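Local coordinates for inositol-1-monophosphatase (Nostoc sp., PDB 5ZHH), which probably hydrolyses inositol monophosphates to free inositol and inorganic phosphate, at residues Asp9-Ala14 with Val104-Leu109; Ala15-Ala20 with Glu51-Glu56; Leu83-Pro88 with Asp215-Val220. All blocks are in the same frame, centred on the assembly; numbering follows the deposited sequence.

Overall arrangement
The three contacts tie together neighbouring layers of one alpha/beta fold. Contact 1 and contact 2 have centres about 9 Å apart and share helix 3-25: its 9-14 portion rests on strand 103-110, while its 15-20 portion lies against helix 44-61. Contact 3, centred about 8 Å from contact 1 and about 14 Å from contact 2, joins strand 82-90 of the same mixed sheet to helix 213-225. Along the chain, contact 2 is nested within the loop closed by contact 1, whose segments alternate with those of contact 3. Helices 3-25 and 44-61 back one face of the sheet, both touching Ile-106, and helix 213-225 lies across the other, with acidic residues of a probable metal site where strand 82-90 meets that helix's start.

Contact 1: Asp9-Ala14 with Val104-Leu109; sequences DIATEA and VSIGLL
Ile-106 of the strand is the hub of this contact, meeting Ala-11 and Ala-14 from helix 3-25. It buries 67 Å² against the helical segment, half of the 134 Å² summed over both sides, while Ala-11 contributes 36 Å² and Ala-14 27 Å². The two alanines are three residues apart, which puts both methyls on the helix face turned to the sheet, and each receives a different branch of the isoleucine. The short branch meets the first: Ile-106 CG2 lies 3.9 Å from Ala-11 CB. The long branch meets the second, with Ile-106 CD1 3.7 Å from Ala-14 CB. A chi2 of 177° keeps this longer arm fully extended, which carries CD1 to the helix surface; there it also comes within 3.7 Å of the backbone oxygen Ala-11 O. No hydrogen bond crosses between the segments, so they meet by van der Waals contact, mainly between apolar groups. Small side chains permit a close approach, the CA atoms of Ala-11 and Ile-106 being 6.4 Å apart. Trp-84 and Ile-86 of strand 82-90, with Val-54 of helix 44-61, add further apolar surface around Ile-106. On another face of the helix, Asp-9 and Glu-13 form salt bridges to Arg-60 and Arg-140 of a second subunit, so the same helix serves both core and subunit interface. Helix 3-25, packed with helix 44-61 on one face of the large sheet, belongs to the outer helical layer of this family's alpha-beta-alpha-beta-alpha sandwich.

Contact 2: Ala15-Ala20 with Glu51-Glu56; sequences ALAAGA and EAVVLE
Val-54 and Ala-18 make the closest contact between 51-56 and 15-20, with Val-54 CG2 only 3.5 Å from Ala-18 CB. Both residues are buried, on the side where Ala-18 also meets Val-104 of the sheet. The preceding residue, Val-53, reaches over the alanine helix with a single methyl: its CG1, anti to the backbone N (chi1 165°), sits 3.7 Å from Ala-17 CB and equally 3.7 Å from Ala-18 N. That methyl thus rests against backbone as well as side chain, which the short alanines make possible. The segment axes approach to 8.5 Å and run almost antiparallel, at 161° between their directions. Such a pair of antiparallel helices lying against one face of the large sheet forms an outer helical layer of the inositol monophosphatase fold. The looser side is the one turned from the sheet, where Val-53 and Ala-17, though in contact, remain partly exposed. Beyond them Ala-52 and Glu-56 face solvent, the latter in a salt bridge to Arg-60 of its own helix. On helix 3-25, Arg-140 of the second subunit packs on Leu-16, Ala-17 and Ala-20.

Contact 3: Leu83-Pro88 with Asp215-Val220; sequences LWAIDP and DVVAGV
The apolar part of the contact is the meeting of Ala-85 and Val-217. The Ala-85 methyl points at the helix and is met by one branch of the valine, with Ala-85 CB 3.8 Å from Val-217 CG2; Val-217 CB is nearly as close. The pair buries roughly half of the 144 Å² summed over the contact.

Polar contact is indirect. A water donates to Ala-85 O at 2.9 Å and weakly accepts from Ala-218 N at 3.4 Å. The helix is kinked here, Ala-218 N lacking the usual bond to the preceding turn, so the water offers that N-H a partial substitute.

Carboxylates make up the third element. Asp-87 OD2 and Asp-215 OD1 are 3.1 Å apart, two acceptors with no hydrogen bond between them, and the two carboxylate planes are turned 36° apart. Asp-87 CG stands anti to its own main-chain nitrogen (chi1 -164°), projecting the carboxylate across to the helix. The other oxygens are held by backbone: Asp-87 OD1 accepts from Leu-89 N, and Asp-215 OD2 from Ser-212 N. Asp-90 brings a further acidic oxygen close to both. With the family's Asp-Pro-Leu-Asp-Gly and Trp-Asp sequence motifs, this cluster is consistent with the magnesium-binding site of related phosphatases.

Strand 82-90 lies between strands 66-69 and 103-110, bonded to both, and Trp-84 and Ile-86 turn to helix 44-61 on one face, whereas helix 213-225 covers the other, its Ala-218 also touching Ser-105 of strand 103-110.

Contact 1: Asp9-Ala14 with Val104-Leu109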
# COMPACT_ATOMS: atom_id res chain seq x y z
N ASP A 9 -7.92 -22.58 -0.23
CA ASP A 9 -6.61 -22.23 0.32
C ASP A 9 -5.53 -22.34 -0.75
O ASP A 9 -4.65 -21.47 -0.85
CB ASP A 9 -6.26 -23.15 1.50
CG ASP A 9 -7.09 -22.88 2.73
OD1 ASP A 9 -7.73 -21.81 2.82
OD2 ASP A 9 -7.09 -23.74 3.64
N ILE A 10 -5.55 -23.42 -1.53
CA ILE A 10 -4.49 -23.64 -2.51
C ILE A 10 -4.65 -22.69 -3.70
O ILE A 10 -3.66 -22.17 -4.22
CB ILE A 10 -4.49 -25.11 -2.97
CG1 ILE A 10 -4.14 -26.02 -1.80
CG2 ILE A 10 -3.49 -25.31 -4.10
CD1 ILE A 10 -2.92 -25.59 -1.05
N ALA A 11 -5.88 -22.47 -4.14
CA ALA A 11 -6.09 -21.51 -5.23
C ALA A 11 -5.64 -20.11 -4.83
O ALA A 11 -5.12 -19.36 -5.66
CB ALA A 11 -7.56 -21.50 -5.64
N THR A 12 -5.81 -19.75 -3.56
CA THR A 12 -5.37 -18.44 -3.10
C THR A 12 -3.86 -18.31 -3.19
O THR A 12 -3.34 -17.32 -3.71
CB THR A 12 -5.85 -18.20 -1.66
OG1 THR A 12 -7.28 -18.30 -1.61
CG2 THR A 12 -5.43 -16.82 -1.20
N GLU A 13 -3.13 -19.32 -2.70
CA GLU A 13 -1.67 -19.25 -2.76
C GLU A 13 -1.19 -19.29 -4.21
O GLU A 13 -0.23 -18.59 -4.56
CB GLU A 13 -1.05 -20.39 -1.94
CG GLU A 13 0.47 -20.55 -2.07
CD GLU A 13 1.28 -19.38 -1.49
OE1 GLU A 13 0.70 -18.52 -0.79
OE2 GLU A 13 2.50 -19.33 -1.73
N ALA A 14 -1.86 -20.06 -5.07
CA ALA A 14 -1.49 -20.06 -6.48
C ALA A 14 -1.70 -18.68 -7.10
O ALA A 14 -0.86 -18.21 -7.87
CB ALA A 14 -2.28 -21.13 -7.23
N VAL A 104 -5.05 -12.50 -12.25
CA VAL A 104 -5.01 -13.95 -12.37
C VAL A 104 -6.38 -14.46 -11.92
O VAL A 104 -6.91 -13.99 -10.91
CB VAL A 104 -3.89 -14.55 -11.49
CG1 VAL A 104 -3.78 -16.06 -11.69
CG2 VAL A 104 -2.57 -13.87 -11.80
N SER A 105 -6.96 -15.38 -12.69
CA SER A 105 -8.26 -15.96 -12.37
C SER A 105 -8.09 -17.47 -12.25
O SER A 105 -7.62 -18.12 -13.19
CB SER A 105 -9.31 -15.62 -13.43
OG SER A 105 -10.58 -16.15 -13.11
N ILE A 106 -8.48 -18.03 -11.10
CA ILE A 106 -8.34 -19.46 -10.82
C ILE A 106 -9.69 -19.96 -10.32
O ILE A 106 -10.09 -19.66 -9.19
CB ILE A 106 -7.25 -19.73 -9.78
CG1 ILE A 106 -5.90 -19.22 -10.30
CG2 ILE A 106 -7.18 -21.22 -9.47
CD1 ILE A 106 -4.76 -19.39 -9.31
N GLY A 107 -10.38 -20.75 -11.14
CA GLY A 107 -11.68 -21.28 -10.78
C GLY A 107 -11.68 -22.79 -10.84
O GLY A 107 -10.94 -23.40 -11.62
N LEU A 108 -12.49 -23.40 -9.99
CA LEU A 108 -12.63 -24.85 -9.97
C LEU A 108 -14.06 -25.21 -10.31
O LEU A 108 -15.00 -24.74 -9.66
CB LEU A 108 -12.24 -25.44 -8.60
CG LEU A 108 -12.54 -26.94 -8.46
CD1 LEU A 108 -11.73 -27.74 -9.48
CD2 LEU A 108 -12.25 -27.43 -7.04
N LEU A 109 -14.22 -26.05 -11.34
CA LEU A 109 -15.49 -26.65 -11.70
C LEU A 109 -15.58 -28.03 -11.06
O LEU A 109 -14.67 -28.86 -11.23
CB LEU A 109 -15.64 -26.78 -13.22
CG LEU A 109 -15.62 -25.51 -14.09
CD1 LEU A 109 -15.22 -25.86 -15.52
CD2 LEU A 109 -16.99 -24.83 -14.07

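Contact 2: Ala15-Ala20 with Glu51-Glu56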
# COMPACT_ATOMS: atom_id res chain seq x y z
N ALA A 15 -2.80 -18.02 -6.75
CA ALA A 15 -3.08 -16.70 -7.30
C ALA A 15 -2.08 -15.66 -6.81
O ALA A 15 -1.63 -14.81 -7.58
CB ALA A 15 -4.50 -16.28 -6.92
N LEU A 16 -1.73 -15.71 -5.52
CA LEU A 16 -0.77 -14.75 -4.98
C LEU A 16 0.62 -14.98 -5.54
O LEU A 16 1.34 -14.02 -5.85
CB LEU A 16 -0.76 -14.84 -3.45
CG LEU A 16 -2.06 -14.39 -2.79
CD1 LEU A 16 -1.99 -14.58 -1.28
CD2 LEU A 16 -2.37 -12.93 -3.15
N ALA A 17 1.03 -16.25 -5.67
CA ALA A 17 2.35 -16.54 -6.23
C ALA A 17 2.44 -16.07 -7.67
O ALA A 17 3.43 -15.45 -8.08
CB ALA A 17 2.64 -18.03 -6.12
N ALA A 18 1.40 -16.35 -8.46
CA ALA A 18 1.38 -15.93 -9.85
C ALA A 18 1.28 -14.41 -9.97
O ALA A 18 1.92 -13.81 -10.84
CB ALA A 18 0.21 -16.59 -10.59
N GLY A 19 0.49 -13.78 -9.10
CA GLY A 19 0.40 -12.33 -9.12
C GLY A 19 1.74 -11.65 -8.89
O GLY A 19 2.05 -10.63 -9.50
N ALA A 20 2.56 -12.22 -8.00
CA ALA A 20 3.88 -11.66 -7.75
C ALA A 20 4.76 -11.75 -8.99
O ALA A 20 5.56 -10.84 -9.26
CB ALA A 20 4.53 -12.38 -6.56
N GLU A 51 1.46 -18.76 -15.74
CA GLU A 51 0.80 -20.06 -15.90
C GLU A 51 1.64 -21.19 -15.31
O GLU A 51 1.10 -22.09 -14.66
CB GLU A 51 0.54 -20.33 -17.39
CG GLU A 51 -0.14 -21.66 -17.66
CD GLU A 51 -0.55 -21.83 -19.12
OE1 GLU A 51 0.20 -22.48 -19.88
OE2 GLU A 51 -1.62 -21.32 -19.50
N ALA A 52 2.96 -21.17 -15.54
CA ALA A 52 3.82 -22.21 -14.99
C ALA A 52 3.74 -22.26 -13.47
O ALA A 52 3.70 -23.34 -12.87
CB ALA A 52 5.27 -22.00 -15.44
N VAL A 53 3.70 -21.08 -12.83
CA VAL A 53 3.58 -21.02 -11.37
C VAL A 53 2.25 -21.60 -10.92
O VAL A 53 2.19 -22.38 -9.96
CB VAL A 53 3.77 -19.58 -10.88
CG1 VAL A 53 3.30 -19.43 -9.44
CG2 VAL A 53 5.22 -19.17 -11.00
N VAL A 54 1.15 -21.22 -11.58
CA VAL A 54 -0.17 -21.72 -11.20
C VAL A 54 -0.24 -23.24 -11.38
O VAL A 54 -0.69 -23.97 -10.49
CB VAL A 54 -1.27 -21.03 -12.01
CG1 VAL A 54 -2.62 -21.64 -11.66
CG2 VAL A 54 -1.30 -19.54 -11.72
N LEU A 55 0.20 -23.73 -12.54
CA LEU A 55 0.10 -25.15 -12.83
C LEU A 55 0.91 -25.97 -11.83
O LEU A 55 0.44 -26.98 -11.31
CB LEU A 55 0.56 -25.44 -14.25
CG LEU A 55 -0.37 -24.93 -15.36
CD1 LEU A 55 0.15 -25.32 -16.73
CD2 LEU A 55 -1.76 -25.47 -15.13
N GLU A 56 2.13 -25.53 -11.53
CA GLU A 56 2.97 -26.29 -10.62
C GLU A 56 2.30 -26.44 -9.26
O GLU A 56 2.30 -27.54 -8.68
CB GLU A 56 4.34 -25.61 -10.47
CG GLU A 56 5.39 -26.47 -9.77
CD GLU A 56 5.26 -26.45 -8.27
OE1 GLU A 56 4.77 -25.42 -7.73
OE2 GLU A 56 5.65 -27.45 -7.61

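Contact 3: Leu83-Pro88 with Asp215-Val220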
# COMPACT_ATOMS: atom_id res chain seq x y z
N LEU A 83 -12.14 -29.95 -12.38
CA LEU A 83 -11.56 -29.29 -13.55
C LEU A 83 -11.28 -27.85 -13.18
O LEU A 83 -12.21 -27.09 -12.89
CB LEU A 83 -12.49 -29.36 -14.77
CG LEU A 83 -11.96 -28.70 -16.04
CD1 LEU A 83 -10.69 -29.39 -16.50
CD2 LEU A 83 -13.01 -28.71 -17.15
N TRP A 84 -10.00 -27.47 -13.20
CA TRP A 84 -9.59 -26.10 -12.89
C TRP A 84 -9.58 -25.28 -14.17
O TRP A 84 -9.01 -25.70 -15.18
CB TRP A 84 -8.21 -26.07 -12.24
CG TRP A 84 -8.16 -26.64 -10.86
CD1 TRP A 84 -7.93 -27.94 -10.52
CD2 TRP A 84 -8.33 -25.93 -9.62
NE1 TRP A 84 -7.95 -28.09 -9.16
CE2 TRP A 84 -8.20 -26.87 -8.58
CE3 TRP A 84 -8.59 -24.60 -9.30
CZ2 TRP A 84 -8.32 -26.52 -7.24
CZ3 TRP A 84 -8.71 -24.25 -7.96
CH2 TRP A 84 -8.57 -25.21 -6.94
N ALA A 85 -10.24 -24.13 -14.14
CA ALA A 85 -10.29 -23.20 -15.27
C ALA A 85 -9.39 -22.02 -14.91
O ALA A 85 -9.74 -21.21 -14.04
CB ALA A 85 -11.72 -22.76 -15.56
N ILE A 86 -8.24 -21.94 -15.57
CA ILE A 86 -7.14 -21.05 -15.19
C ILE A 86 -6.96 -19.98 -16.26
O ILE A 86 -6.76 -20.31 -17.44
CB ILE A 86 -5.82 -21.83 -15.03
CG1 ILE A 86 -5.93 -22.87 -13.92
CG2 ILE A 86 -4.68 -20.87 -14.76
CD1 ILE A 86 -6.61 -22.38 -12.71
N ASP A 87 -6.98 -18.71 -15.86
CA ASP A 87 -6.43 -17.65 -16.71
C ASP A 87 -5.22 -17.05 -16.01
O ASP A 87 -5.38 -16.33 -15.01
CB ASP A 87 -7.45 -16.56 -17.03
CG ASP A 87 -7.01 -15.68 -18.20
OD1 ASP A 87 -5.80 -15.64 -18.50
OD2 ASP A 87 -7.87 -15.03 -18.83
N PRO A 88 -4.00 -17.32 -16.48
CA PRO A 88 -2.81 -16.78 -15.80
C PRO A 88 -2.67 -15.28 -15.96
O PRO A 88 -1.89 -14.66 -15.22
CB PRO A 88 -1.65 -17.51 -16.48
CG PRO A 88 -2.18 -17.86 -17.85
CD PRO A 88 -3.65 -18.16 -17.65
N ASP A 215 -12.17 -17.22 -18.19
CA ASP A 215 -12.49 -15.83 -17.89
C ASP A 215 -13.53 -15.69 -16.78
O ASP A 215 -13.56 -14.66 -16.10
CB ASP A 215 -13.01 -15.09 -19.13
CG ASP A 215 -11.98 -14.94 -20.24
OD1 ASP A 215 -10.77 -14.86 -19.96
OD2 ASP A 215 -12.42 -14.87 -21.42
N VAL A 216 -14.42 -16.67 -16.62
CA VAL A 216 -15.63 -16.44 -15.85
C VAL A 216 -15.84 -17.41 -14.69
O VAL A 216 -16.60 -17.08 -13.77
CB VAL A 216 -16.88 -16.45 -16.76
CG1 VAL A 216 -16.76 -15.38 -17.85
CG2 VAL A 216 -17.10 -17.82 -17.37
N VAL A 217 -15.21 -18.59 -14.68
CA VAL A 217 -15.56 -19.62 -13.70
C VAL A 217 -15.34 -19.10 -12.28
O VAL A 217 -16.22 -19.19 -11.42
CB VAL A 217 -14.78 -20.92 -13.96
CG1 VAL A 217 -14.85 -21.84 -12.74
CG2 VAL A 217 -15.34 -21.62 -15.18
N ALA A 218 -14.16 -18.52 -12.01
CA ALA A 218 -13.89 -18.00 -10.67
C ALA A 218 -14.86 -16.90 -10.29
O ALA A 218 -15.39 -16.88 -9.17
CB ALA A 218 -12.45 -17.49 -10.58
N GLY A 219 -15.14 -15.98 -11.22
CA GLY A 219 -16.02 -14.86 -10.93
C GLY A 219 -17.46 -15.27 -10.72
O GLY A 219 -18.19 -14.63 -9.96
N VAL A 220 -17.90 -16.35 -11.37
CA VAL A 220 -19.29 -16.78 -11.25
C VAL A 220 -19.60 -17.20 -9.82
O VAL A 220 -20.59 -16.77 -9.23
CB VAL A 220 -19.60 -17.89 -12.27
CG1 VAL A 220 -20.89 -18.61 -11.89
CG2 VAL A 220 -19.74 -17.30 -13.68
O HOH W 1 -11.31 -18.81 -13.87